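Local coordinates for protein aspartate--tRNA(Asp/Asn) ligase (Sulfolobus tokodaii, PDB 1WYD) that attaches L-aspartate to tRNA(Asp) and probably also to tRNA(Asn), activating the amino acid with ATP as a homodimeric class II aminoacyl-tRNA synthetase, at residues R119-D124 and P419-K424; T216-A221 and K415-F420; P274-K279 and E310-D315; R306-E311 and Y317-W322. All coordinates share one frame; numbering follows the deposited sequence.

Interaction 1: residues R119-D124 and P419-K424; sequences RERVLD and PFPRDK
Arg-121, in the first turn of helix 121-125, reaches across to the backbone of Pro-419 and lays its aliphatic part beside the ring of Phe-420. Arg-121 NE gives a hydrogen bond of 2.6 Å to Pro-419 O, with an N-H...O angle of 156°. The oxygen sits at the edge of the guanidinium, near its plane, while the donor is slightly tilted from the carbonyl plane. A second, weak bond runs from Arg-121 NH2 to Pro-419 O at 3.2 Å, so one carbonyl takes two donors of one arginine.

The side chain leaves the helix toward the loop because chi1 (-175°) sets CG opposite the backbone N, and bends at chi2 and chi3 then turn the guanidinium onto the carbonyl. Arg-121 CG comes 3.7 Å from Phe-420 CE2. The two side chains slide past each other in opposite directions, and the guanidinium and phenyl planes stand 74° apart, so no stack forms. Pro-421 CD adds a looser contact, 3.9 Å from Arg-121 NH2.

Arginine suits this buried place because its methylenes pack against an aromatic ring while NE and NH2 converge on one carbonyl and other N-H groups reach Asp-124 and Lys-415 O. The salt bridge from Arg-121 NH1 to Asp-124 OD2, 2.8 Å, has weak hydrogen-bond geometry but may help restrain the guanidinium and offset its charge.

Helix 121-125 is thereby tied to the loop that follows helix 401-409, at the dimer interface: Phe-420 meets Tyr-191 of the second subunit edge-to-face, and Val-122 packs on Trp-386 of that subunit.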
# COMPACT_ATOMS: atom_id res chain seq x y z
N ARG B 119 26.05 0.73 -3.59
CA ARG B 119 26.52 0.04 -4.81
C ARG B 119 26.33 -1.47 -4.68
O ARG B 119 26.33 -2.20 -5.68
CB ARG B 119 27.99 0.33 -5.13
CG ARG B 119 28.24 1.62 -5.90
CD ARG B 119 29.69 1.75 -6.47
NE ARG B 119 30.74 1.73 -5.45
CZ ARG B 119 31.09 2.79 -4.70
NH1 ARG B 119 30.48 3.96 -4.87
NH2 ARG B 119 32.06 2.69 -3.78
N GLU B 120 26.21 -1.94 -3.43
CA GLU B 120 26.08 -3.37 -3.18
C GLU B 120 24.99 -3.56 -2.14
O GLU B 120 25.16 -4.20 -1.09
CB GLU B 120 27.44 -3.97 -2.75
CG GLU B 120 28.53 -3.82 -3.80
CD GLU B 120 28.26 -4.62 -5.07
OE1 GLU B 120 27.44 -5.58 -5.05
OE2 GLU B 120 28.88 -4.30 -6.11
N ARG B 121 23.85 -2.98 -2.47
CA ARG B 121 22.78 -2.80 -1.53
C ARG B 121 22.16 -4.14 -1.11
O ARG B 121 21.85 -4.34 0.06
CB ARG B 121 21.73 -1.87 -2.14
CG ARG B 121 20.64 -1.54 -1.19
CD ARG B 121 21.18 -1.03 0.10
NE ARG B 121 20.26 -0.03 0.63
CZ ARG B 121 20.37 0.52 1.83
NH1 ARG B 121 21.40 0.20 2.63
NH2 ARG B 121 19.49 1.45 2.18
N VAL B 122 22.02 -5.04 -2.07
CA VAL B 122 21.55 -6.39 -1.81
C VAL B 122 22.42 -7.10 -0.78
O VAL B 122 21.92 -7.70 0.18
CB VAL B 122 21.45 -7.19 -3.10
CG1 VAL B 122 21.36 -8.69 -2.84
CG2 VAL B 122 20.22 -6.72 -3.87
N LEU B 123 23.73 -7.01 -0.95
CA LEU B 123 24.60 -7.62 0.01
C LEU B 123 24.45 -6.92 1.35
O LEU B 123 24.41 -7.56 2.39
CB LEU B 123 26.06 -7.60 -0.50
CG LEU B 123 26.23 -8.58 -1.65
CD1 LEU B 123 27.57 -8.37 -2.38
CD2 LEU B 123 26.09 -10.02 -1.19
N ASP B 124 24.33 -5.60 1.31
CA ASP B 124 24.12 -4.86 2.52
C ASP B 124 22.79 -5.21 3.19
O ASP B 124 22.75 -5.39 4.37
CB ASP B 124 24.20 -3.38 2.24
CG ASP B 124 24.13 -2.56 3.51
OD1 ASP B 124 25.02 -2.73 4.40
OD2 ASP B 124 23.22 -1.72 3.68
N PRO B 419 15.31 0.74 1.88
CA PRO B 419 16.23 -0.15 1.19
C PRO B 419 16.73 0.55 -0.09
O PRO B 419 17.90 0.38 -0.41
CB PRO B 419 15.37 -1.37 0.87
CG PRO B 419 14.23 -1.22 1.58
CD PRO B 419 13.93 0.26 1.76
N PHE B 420 15.91 1.36 -0.76
CA PHE B 420 16.41 2.06 -1.97
C PHE B 420 16.13 3.53 -1.95
O PHE B 420 15.17 3.98 -2.56
CB PHE B 420 15.84 1.43 -3.23
CG PHE B 420 16.26 0.01 -3.40
CD1 PHE B 420 15.36 -1.02 -3.22
CD2 PHE B 420 17.58 -0.31 -3.70
CE1 PHE B 420 15.75 -2.34 -3.33
CE2 PHE B 420 17.98 -1.63 -3.82
CZ PHE B 420 17.07 -2.64 -3.62
N PRO B 421 16.95 4.28 -1.23
CA PRO B 421 16.66 5.70 -0.96
C PRO B 421 16.74 6.57 -2.21
O PRO B 421 17.48 6.26 -3.13
CB PRO B 421 17.77 6.12 0.01
CG PRO B 421 18.71 4.92 0.14
CD PRO B 421 18.24 3.83 -0.70
N ARG B 422 15.93 7.62 -2.23
CA ARG B 422 15.97 8.64 -3.25
C ARG B 422 16.20 9.97 -2.57
O ARG B 422 15.51 10.28 -1.57
CB ARG B 422 14.64 8.68 -4.01
CG ARG B 422 14.38 7.51 -4.98
CD ARG B 422 15.23 7.55 -6.24
NE ARG B 422 15.09 6.31 -7.02
CZ ARG B 422 15.85 5.24 -6.87
NH1 ARG B 422 16.80 5.22 -5.94
NH2 ARG B 422 15.69 4.17 -7.64
N ASP B 423 17.20 10.71 -3.06
CA ASP B 423 17.37 12.16 -2.80
C ASP B 423 18.20 12.87 -3.90
O ASP B 423 18.45 12.30 -4.97
CB ASP B 423 17.95 12.43 -1.42
CG ASP B 423 19.34 11.85 -1.24
OD1 ASP B 423 20.10 11.76 -2.24
OD2 ASP B 423 19.75 11.42 -0.13
N LYS B 424 18.65 14.10 -3.60
CA LYS B 424 19.31 14.95 -4.58
C LYS B 424 20.58 14.37 -5.18
O LYS B 424 20.94 14.72 -6.30
CB LYS B 424 19.49 16.40 -4.08
CG LYS B 424 20.84 16.77 -3.50
CD LYS B 424 20.84 18.22 -2.97
CE LYS B 424 21.98 18.48 -1.92
NZ LYS B 424 21.72 17.87 -0.56

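Interaction 2: residues T216-A221 and K415-F420; sequences TPFHLA and KEIVPF. With SO4 (sulfate ion), chain G.
Leu-220 and Val-418 meet tip to tip, with Leu-220 CD1 3.6 Å from Val-418 CG2. The other methyl, Leu-220 CD2, lies 4.1 Å from Lys-415 CG, so the branched end of one residue touches both a valine and the aliphatic part of a lysine. Nearby, Ile-417 CD1 comes to the ring edge of Phe-218, 4.4 Å from Phe-218 CE2.

Although the CB of Phe-218 points away from the other segment, its ring swings back toward Ile-417, with CG beside the backbone N (chi1 -74°). Phe-218 N donates a hydrogen bond of 2.6 Å to O3 of a sulfate ion, probably taken from the crystallisation liquor. The same ion lies alongside the aliphatic part of Lys-415, and Ser-413 OG is another of its hydrogen-bond partners. Within the loop, His-219 ND1 bonds Pro-217 O at 2.9 Å, with the oxygen in the imidazole plane.

Farther out, Arg-403, predicted to bind ATP, donates to Phe-218 O, and Val-418 packs on Ala-402 of helix 401-409. A HEPES molecule, probably also from the crystallisation liquor, accepts a bond from Leu-220 N.

Across the two segments the attraction is therefore apolar, suited to branched and aromatic side chains, while the backbone N-H groups of Phe-218 and Leu-220 turn to anions. Anions bound along the loop that Arg-403 contacts are consistent with a region receptive to negative charge.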
# COMPACT_ATOMS: atom_id res chain seq x y z
N THR B 216 19.40 17.90 5.56
CA THR B 216 19.33 17.44 6.96
C THR B 216 18.97 15.95 7.03
O THR B 216 18.68 15.32 6.01
CB THR B 216 18.32 18.30 7.81
OG1 THR B 216 16.98 18.15 7.32
CG2 THR B 216 18.62 19.84 7.70
N PRO B 217 19.03 15.34 8.21
CA PRO B 217 18.62 13.94 8.33
C PRO B 217 17.14 13.78 8.06
O PRO B 217 16.35 14.72 8.24
CB PRO B 217 18.99 13.60 9.77
CG PRO B 217 20.10 14.58 10.08
CD PRO B 217 19.58 15.86 9.48
N PHE B 218 16.78 12.60 7.55
CA PHE B 218 15.39 12.25 7.30
C PHE B 218 14.67 13.14 6.34
O PHE B 218 13.61 13.67 6.64
CB PHE B 218 14.63 12.16 8.61
CG PHE B 218 14.97 10.94 9.35
CD1 PHE B 218 16.02 10.95 10.26
CD2 PHE B 218 14.30 9.74 9.08
CE1 PHE B 218 16.38 9.80 10.93
CE2 PHE B 218 14.65 8.58 9.74
CZ PHE B 218 15.70 8.61 10.67
N HIS B 219 15.25 13.30 5.15
CA HIS B 219 14.61 14.10 4.15
C HIS B 219 14.77 13.51 2.76
O HIS B 219 15.16 14.23 1.83
CB HIS B 219 15.21 15.49 4.17
CG HIS B 219 14.51 16.42 5.11
ND1 HIS B 219 14.71 16.38 6.47
CD2 HIS B 219 13.63 17.41 4.88
CE1 HIS B 219 13.95 17.29 7.05
NE2 HIS B 219 13.30 17.95 6.10
N LEU B 220 14.43 12.23 2.61
CA LEU B 220 14.36 11.59 1.28
C LEU B 220 13.38 12.31 0.32
O LEU B 220 12.45 12.95 0.78
CB LEU B 220 14.04 10.09 1.41
CG LEU B 220 14.97 9.24 2.30
CD1 LEU B 220 14.59 7.78 2.24
CD2 LEU B 220 16.47 9.42 1.94
N ALA B 221 13.64 12.26 -0.99
CA ALA B 221 12.76 12.92 -1.94
C ALA B 221 11.53 12.07 -2.24
O ALA B 221 10.44 12.60 -2.56
CB ALA B 221 13.54 13.23 -3.29
N LYS B 415 18.46 6.58 5.49
CA LYS B 415 19.05 5.86 4.36
C LYS B 415 19.46 4.50 4.82
O LYS B 415 19.82 3.65 4.04
CB LYS B 415 20.28 6.60 3.81
CG LYS B 415 20.04 8.07 3.50
CD LYS B 415 21.33 8.87 3.80
CE LYS B 415 22.37 8.65 2.72
NZ LYS B 415 23.48 9.61 2.90
N GLU B 416 19.45 4.32 6.13
CA GLU B 416 19.65 3.00 6.68
C GLU B 416 18.32 2.23 6.86
O GLU B 416 18.34 1.03 7.12
CB GLU B 416 20.40 3.12 7.98
CG GLU B 416 21.65 3.95 7.88
CD GLU B 416 22.82 3.26 8.53
OE1 GLU B 416 22.62 2.53 9.56
OE2 GLU B 416 23.94 3.45 8.00
N ILE B 417 17.19 2.91 6.72
CA ILE B 417 15.89 2.23 6.86
C ILE B 417 15.30 1.90 5.48
O ILE B 417 14.83 0.78 5.23
CB ILE B 417 14.93 3.09 7.75
CG1 ILE B 417 15.36 2.98 9.23
CG2 ILE B 417 13.48 2.65 7.59
CD1 ILE B 417 15.03 4.18 10.14
N VAL B 418 15.38 2.87 4.56
CA VAL B 418 14.77 2.69 3.26
C VAL B 418 15.74 1.90 2.39
O VAL B 418 16.87 2.35 2.14
CB VAL B 418 14.35 4.04 2.65
CG1 VAL B 418 13.87 3.89 1.22
CG2 VAL B 418 13.32 4.71 3.52
N PRO B 419 15.31 0.74 1.88
CA PRO B 419 16.23 -0.15 1.19
C PRO B 419 16.73 0.55 -0.09
O PRO B 419 17.90 0.38 -0.41
CB PRO B 419 15.37 -1.37 0.87
CG PRO B 419 14.23 -1.22 1.58
CD PRO B 419 13.93 0.26 1.76
N PHE B 420 15.91 1.36 -0.76
CA PHE B 420 16.41 2.06 -1.97
C PHE B 420 16.13 3.53 -1.95
O PHE B 420 15.17 3.98 -2.56
CB PHE B 420 15.84 1.43 -3.23
CG PHE B 420 16.26 0.01 -3.40
CD1 PHE B 420 15.36 -1.02 -3.22
CD2 PHE B 420 17.58 -0.31 -3.70
CE1 PHE B 420 15.75 -2.34 -3.33
CE2 PHE B 420 17.98 -1.63 -3.82
CZ PHE B 420 17.07 -2.64 -3.62
S SO4 G . 20.02 10.83 7.17
O1 SO4 G . 20.98 11.11 8.23
O2 SO4 G . 20.08 11.91 6.16
O3 SO4 G . 18.67 10.77 7.76
O4 SO4 G . 20.36 9.55 6.55

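Interaction 3: residues P274-K279 and E310-D315; sequences PIKRLK and EELKED
Leu-312, in the last turn of helix 302-312, directs its side chain at strand 276-279, where Leu-278 and Lys-276 receive it. From CB, which points toward the strand, the chain runs to CG, placed beside the backbone N and anti to the carbonyl carbon (chi1 -77°). This carries the fork outward, and both methyls make the contact. Leu-312 CD1 lies 3.9 Å from Leu-278 CD2. The other methyl, Leu-312 CD2, is 4.1 Å from both CD1 and CD2 of Leu-278, so the two forks mesh, their side chains crossing at a slant. Leu-312 CD2 also has Lys-276 CE at 4.2 Å, roughly at right angles to the leucine contacts.

Leucine suits both positions, since each branched end offers two methyls to the other. Lys-276 suits the border of this patch: its CB points toward the helix end, but bends at chi2 and chi4 lead the amino group away while the aliphatic part remains in contact.

Glu-314 lies beyond the end of the helix and brings Glu-314 OE2 to 4.0 Å from Lys-276 CB. The opposite charges are not paired directly, Lys-276 NZ being 6.6 Å from Glu-314 OE2, so any attraction is probably modest. Between Leu-312 and Glu-314, Lys-313 has a positive phi of 61°, which marks where the chain leaves the helix and turns toward strand 316-320.

That strand runs parallel beside 276-279 at the outer end of the mixed sheet, with helices 280-289 and 302-312 between them in sequence. The contact thus packs the second of the two connecting helices in a beta-alpha-beta crossover against its first strand, within the class II synthetase catalytic domain.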
# COMPACT_ATOMS: atom_id res chain seq x y z
N PRO B 274 -3.07 8.61 28.14
CA PRO B 274 -2.76 9.38 26.92
C PRO B 274 -1.28 9.72 26.79
O PRO B 274 -0.55 9.72 27.79
CB PRO B 274 -3.58 10.65 27.09
CG PRO B 274 -3.69 10.84 28.60
CD PRO B 274 -3.52 9.48 29.25
N ILE B 275 -0.85 9.99 25.56
CA ILE B 275 0.47 10.53 25.33
C ILE B 275 0.45 11.97 25.86
O ILE B 275 -0.54 12.67 25.72
CB ILE B 275 0.82 10.46 23.82
CG1 ILE B 275 1.19 9.03 23.44
CG2 ILE B 275 1.99 11.37 23.46
CD1 ILE B 275 0.93 8.68 21.96
N LYS B 276 1.54 12.41 26.48
CA LYS B 276 1.64 13.79 26.95
C LYS B 276 1.28 14.78 25.83
O LYS B 276 1.80 14.64 24.72
CB LYS B 276 3.06 14.04 27.47
CG LYS B 276 3.34 15.48 27.92
CD LYS B 276 3.15 15.66 29.44
CE LYS B 276 3.70 17.00 29.89
NZ LYS B 276 2.63 18.03 29.91
N ARG B 277 0.37 15.73 26.11
CA ARG B 277 0.12 16.87 25.21
C ARG B 277 0.74 18.12 25.76
O ARG B 277 0.62 18.42 26.94
CB ARG B 277 -1.36 17.18 24.91
CG ARG B 277 -2.39 16.30 25.59
CD ARG B 277 -3.81 16.40 25.01
NE ARG B 277 -4.21 17.74 24.54
CZ ARG B 277 -5.05 17.96 23.51
NH1 ARG B 277 -5.57 16.93 22.85
NH2 ARG B 277 -5.38 19.19 23.14
N LEU B 278 1.41 18.86 24.88
CA LEU B 278 2.03 20.09 25.24
C LEU B 278 1.56 21.08 24.21
O LEU B 278 1.71 20.84 23.00
CB LEU B 278 3.53 19.90 25.14
CG LEU B 278 4.46 21.06 25.45
CD1 LEU B 278 4.47 21.27 26.93
CD2 LEU B 278 5.83 20.73 24.97
N LYS B 279 0.96 22.18 24.66
CA LYS B 279 0.53 23.25 23.76
C LYS B 279 1.75 23.91 23.20
O LYS B 279 2.78 23.95 23.87
CB LYS B 279 -0.35 24.30 24.46
CG LYS B 279 -1.50 23.73 25.29
CD LYS B 279 -2.12 24.82 26.15
CE LYS B 279 -3.63 24.78 26.09
NZ LYS B 279 -4.20 23.85 27.12
N GLU B 310 14.76 17.06 26.11
CA GLU B 310 15.60 17.10 27.32
C GLU B 310 14.89 17.64 28.57
O GLU B 310 15.40 17.50 29.68
CB GLU B 310 16.89 17.89 27.04
CG GLU B 310 18.16 17.05 26.81
CD GLU B 310 18.00 15.57 27.18
OE1 GLU B 310 18.01 15.22 28.39
OE2 GLU B 310 17.87 14.74 26.24
N GLU B 311 13.71 18.25 28.39
CA GLU B 311 13.00 18.94 29.46
C GLU B 311 11.71 18.27 29.89
O GLU B 311 11.21 18.52 30.99
CB GLU B 311 12.68 20.38 29.05
CG GLU B 311 13.43 21.45 29.86
CD GLU B 311 12.96 21.57 31.31
OE1 GLU B 311 11.84 22.10 31.57
OE2 GLU B 311 13.72 21.11 32.19
N LEU B 312 11.15 17.45 29.01
CA LEU B 312 9.84 16.88 29.26
C LEU B 312 9.93 15.56 29.99
O LEU B 312 8.96 15.11 30.60
CB LEU B 312 9.06 16.73 27.95
CG LEU B 312 8.44 18.00 27.36
CD1 LEU B 312 8.09 17.73 25.93
CD2 LEU B 312 7.20 18.45 28.14
N LYS B 313 11.09 14.91 29.93
CA LYS B 313 11.23 13.59 30.54
C LYS B 313 10.26 12.62 29.86
O LYS B 313 9.91 11.57 30.41
CB LYS B 313 11.00 13.65 32.06
N GLU B 314 9.84 13.01 28.66
CA GLU B 314 9.02 12.19 27.79
C GLU B 314 9.70 12.14 26.43
O GLU B 314 10.15 13.17 25.91
CB GLU B 314 7.63 12.80 27.63
CG GLU B 314 6.88 13.02 28.93
CD GLU B 314 6.13 11.79 29.40
OE1 GLU B 314 6.51 10.66 29.03
OE2 GLU B 314 5.15 11.95 30.17
N ASP B 315 9.78 10.94 25.87
CA ASP B 315 10.28 10.73 24.51
C ASP B 315 9.16 10.89 23.49
O ASP B 315 9.41 11.11 22.31
CB ASP B 315 10.88 9.33 24.37
CG ASP B 315 12.26 9.22 25.02
OD1 ASP B 315 12.80 8.09 25.04
OD2 ASP B 315 12.87 10.20 25.53

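Interaction 4: residues R306-E311 and Y317-W322; sequences RILNEE and YFIVDW
Helix 306-311 runs above strand 317-320 at 125° between their chain directions, their axes 11.4 Å apart at closest approach, a separation bridged by side chains of both segments. Leu-308 faces the strand and meets two of its residues, Tyr-317 and Ile-319. These lie two apart in the strand, both pointing toward the helix.

Leu-308 CB sits 3.7 Å from Tyr-317 OH, approaching the phenol end obliquely. At the fork of the same leucine, Leu-308 CD1 touches Ile-319 CD1 at 3.9 Å, and these two side chains cross at about a right angle. Methyl meets methyl, as suits two branched apolar residues in a buried layer.

Tyr-317 holds CG between its backbone N and carbonyl carbon (chi1 57°), which sends the ring up toward the helix. Tyr-317 OH ends 3.8 Å from Asn-309 N and makes no hydrogen bond to the helix; its bond is with Lys-349 O. Tyrosine thus serves twice, its ring filling the layer and its OH bonding a nearby loop. Asn-309 lies beside the phenol, Asn-309 CB 4.3 Å from Tyr-317 OH, while its amide makes weak bonds to Glu-314 O and Asp-315 OD2 in the turn that leads into the strand.

Farther along, Trp-322 NE1 donates to Ile-319 O at 2.6 Å, the nitrogen well above the carbonyl plane, a bond that draws the indole nitrogen back to Ile-319.

Helix 280-289 adds to the layer: its Ala-283 and Ile-286 touch Leu-308, and its Tyr-280 touches Ile-319. Strand 316-320 itself runs between 276-279, its parallel neighbour, and antiparallel strand 343-348.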
# COMPACT_ATOMS: atom_id res chain seq x y z
N ARG B 306 15.10 19.04 20.57
CA ARG B 306 16.09 18.46 21.49
C ARG B 306 15.92 18.95 22.93
O ARG B 306 15.85 18.14 23.85
CB ARG B 306 17.52 18.68 21.01
CG ARG B 306 17.92 17.72 19.89
CD ARG B 306 19.42 17.66 19.61
NE ARG B 306 19.71 16.68 18.56
CZ ARG B 306 19.91 17.00 17.27
NH1 ARG B 306 19.86 18.29 16.88
NH2 ARG B 306 20.17 16.02 16.39
N ILE B 307 15.80 20.27 23.09
CA ILE B 307 15.66 20.88 24.40
C ILE B 307 14.30 20.49 24.96
O ILE B 307 14.17 20.16 26.16
CB ILE B 307 15.84 22.41 24.31
CG1 ILE B 307 17.17 22.77 23.66
CG2 ILE B 307 15.75 23.07 25.68
CD1 ILE B 307 17.03 23.87 22.62
N LEU B 308 13.28 20.49 24.10
CA LEU B 308 11.94 20.08 24.54
C LEU B 308 11.98 18.66 25.07
O LEU B 308 11.42 18.37 26.12
CB LEU B 308 10.90 20.25 23.42
CG LEU B 308 10.43 21.68 23.22
CD1 LEU B 308 9.31 21.76 22.18
CD2 LEU B 308 9.98 22.33 24.55
N ASN B 309 12.66 17.80 24.33
CA ASN B 309 12.87 16.40 24.73
C ASN B 309 13.66 16.31 26.04
O ASN B 309 13.25 15.58 26.97
CB ASN B 309 13.58 15.65 23.60
CG ASN B 309 13.86 14.21 23.93
OD1 ASN B 309 14.85 13.66 23.44
ND2 ASN B 309 13.00 13.57 24.74
N GLU B 310 14.76 17.06 26.11
CA GLU B 310 15.60 17.10 27.32
C GLU B 310 14.89 17.64 28.57
O GLU B 310 15.40 17.50 29.68
CB GLU B 310 16.89 17.89 27.04
CG GLU B 310 18.16 17.05 26.81
CD GLU B 310 18.00 15.57 27.18
OE1 GLU B 310 18.01 15.22 28.39
OE2 GLU B 310 17.87 14.74 26.24
N GLU B 311 13.71 18.25 28.39
CA GLU B 311 13.00 18.94 29.46
C GLU B 311 11.71 18.27 29.89
O GLU B 311 11.21 18.52 30.99
CB GLU B 311 12.68 20.38 29.05
CG GLU B 311 13.43 21.45 29.86
CD GLU B 311 12.96 21.57 31.31
OE1 GLU B 311 11.84 22.10 31.57
OE2 GLU B 311 13.72 21.11 32.19
N TYR B 317 5.57 12.73 22.75
CA TYR B 317 4.63 13.76 23.08
C TYR B 317 4.05 14.42 21.82
O TYR B 317 4.70 14.47 20.76
CB TYR B 317 5.34 14.79 23.98
CG TYR B 317 6.57 15.40 23.37
CD1 TYR B 317 6.54 16.68 22.84
CD2 TYR B 317 7.77 14.71 23.33
CE1 TYR B 317 7.68 17.25 22.26
CE2 TYR B 317 8.90 15.26 22.77
CZ TYR B 317 8.86 16.54 22.23
OH TYR B 317 9.99 17.11 21.65
N PHE B 318 2.81 14.90 21.92
CA PHE B 318 2.21 15.73 20.87
C PHE B 318 2.52 17.21 21.13
O PHE B 318 2.44 17.67 22.26
CB PHE B 318 0.68 15.63 20.94
CG PHE B 318 0.10 14.31 20.50
CD1 PHE B 318 -0.49 13.46 21.42
CD2 PHE B 318 0.05 13.96 19.14
CE1 PHE B 318 -1.07 12.26 21.01
CE2 PHE B 318 -0.54 12.76 18.72
CZ PHE B 318 -1.09 11.92 19.65
N ILE B 319 2.85 17.96 20.08
CA ILE B 319 2.73 19.41 20.14
C ILE B 319 1.46 19.88 19.41
O ILE B 319 1.42 19.96 18.16
CB ILE B 319 3.95 20.13 19.59
CG1 ILE B 319 5.22 19.69 20.30
CG2 ILE B 319 3.75 21.62 19.81
CD1 ILE B 319 6.44 20.48 19.83
N VAL B 320 0.46 20.24 20.22
CA VAL B 320 -0.88 20.63 19.77
C VAL B 320 -1.11 22.15 19.68
O VAL B 320 -0.33 22.96 20.19
CB VAL B 320 -1.97 19.98 20.68
CG1 VAL B 320 -1.78 18.48 20.77
CG2 VAL B 320 -1.96 20.59 22.04
N ASP B 321 -2.21 22.52 19.05
CA ASP B 321 -2.63 23.91 18.99
C ASP B 321 -1.56 24.89 18.44
O ASP B 321 -1.29 25.93 19.06
CB ASP B 321 -3.20 24.37 20.36
CG ASP B 321 -4.41 23.51 20.83
OD1 ASP B 321 -4.83 23.60 22.00
OD2 ASP B 321 -5.03 22.73 20.08
N TRP B 322 -0.98 24.61 17.27
CA TRP B 322 -0.06 25.58 16.60
C TRP B 322 -0.74 26.91 16.14
O TRP B 322 -1.97 26.97 16.01
CB TRP B 322 0.66 24.91 15.41
CG TRP B 322 1.60 23.78 15.81
CD1 TRP B 322 1.23 22.55 16.24
CD2 TRP B 322 3.03 23.79 15.81
NE1 TRP B 322 2.34 21.79 16.52
CE2 TRP B 322 3.47 22.53 16.27
CE3 TRP B 322 4.01 24.75 15.48
CZ2 TRP B 322 4.82 22.19 16.40
CZ3 TRP B 322 5.36 24.42 15.60
CH2 TRP B 322 5.75 23.13 16.06

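How the interactions relate
All four contacts lie within the class II synthetase catalytic region. Interactions 1 and 2 have centres 10 Å apart and share Pro-419 and Phe-420, so one loop after helix 401-409 meets both helix 121-125, beside the second subunit, and the 216-221 loop near predicted ATP-binding residues. Interactions 3 and 4, 6 Å apart, share helix 302-312. In sequence this local pair falls between the distant segments joined by interactions 1 and 2. In space it is 33 to 35 Å from interaction 1, centre to centre. The first two contacts thus join the C-terminal loop to segments far away in sequence, near the dimer interface; the last two pack helix 302-312 on the sheet's outer strands, 276-279 and 316-320.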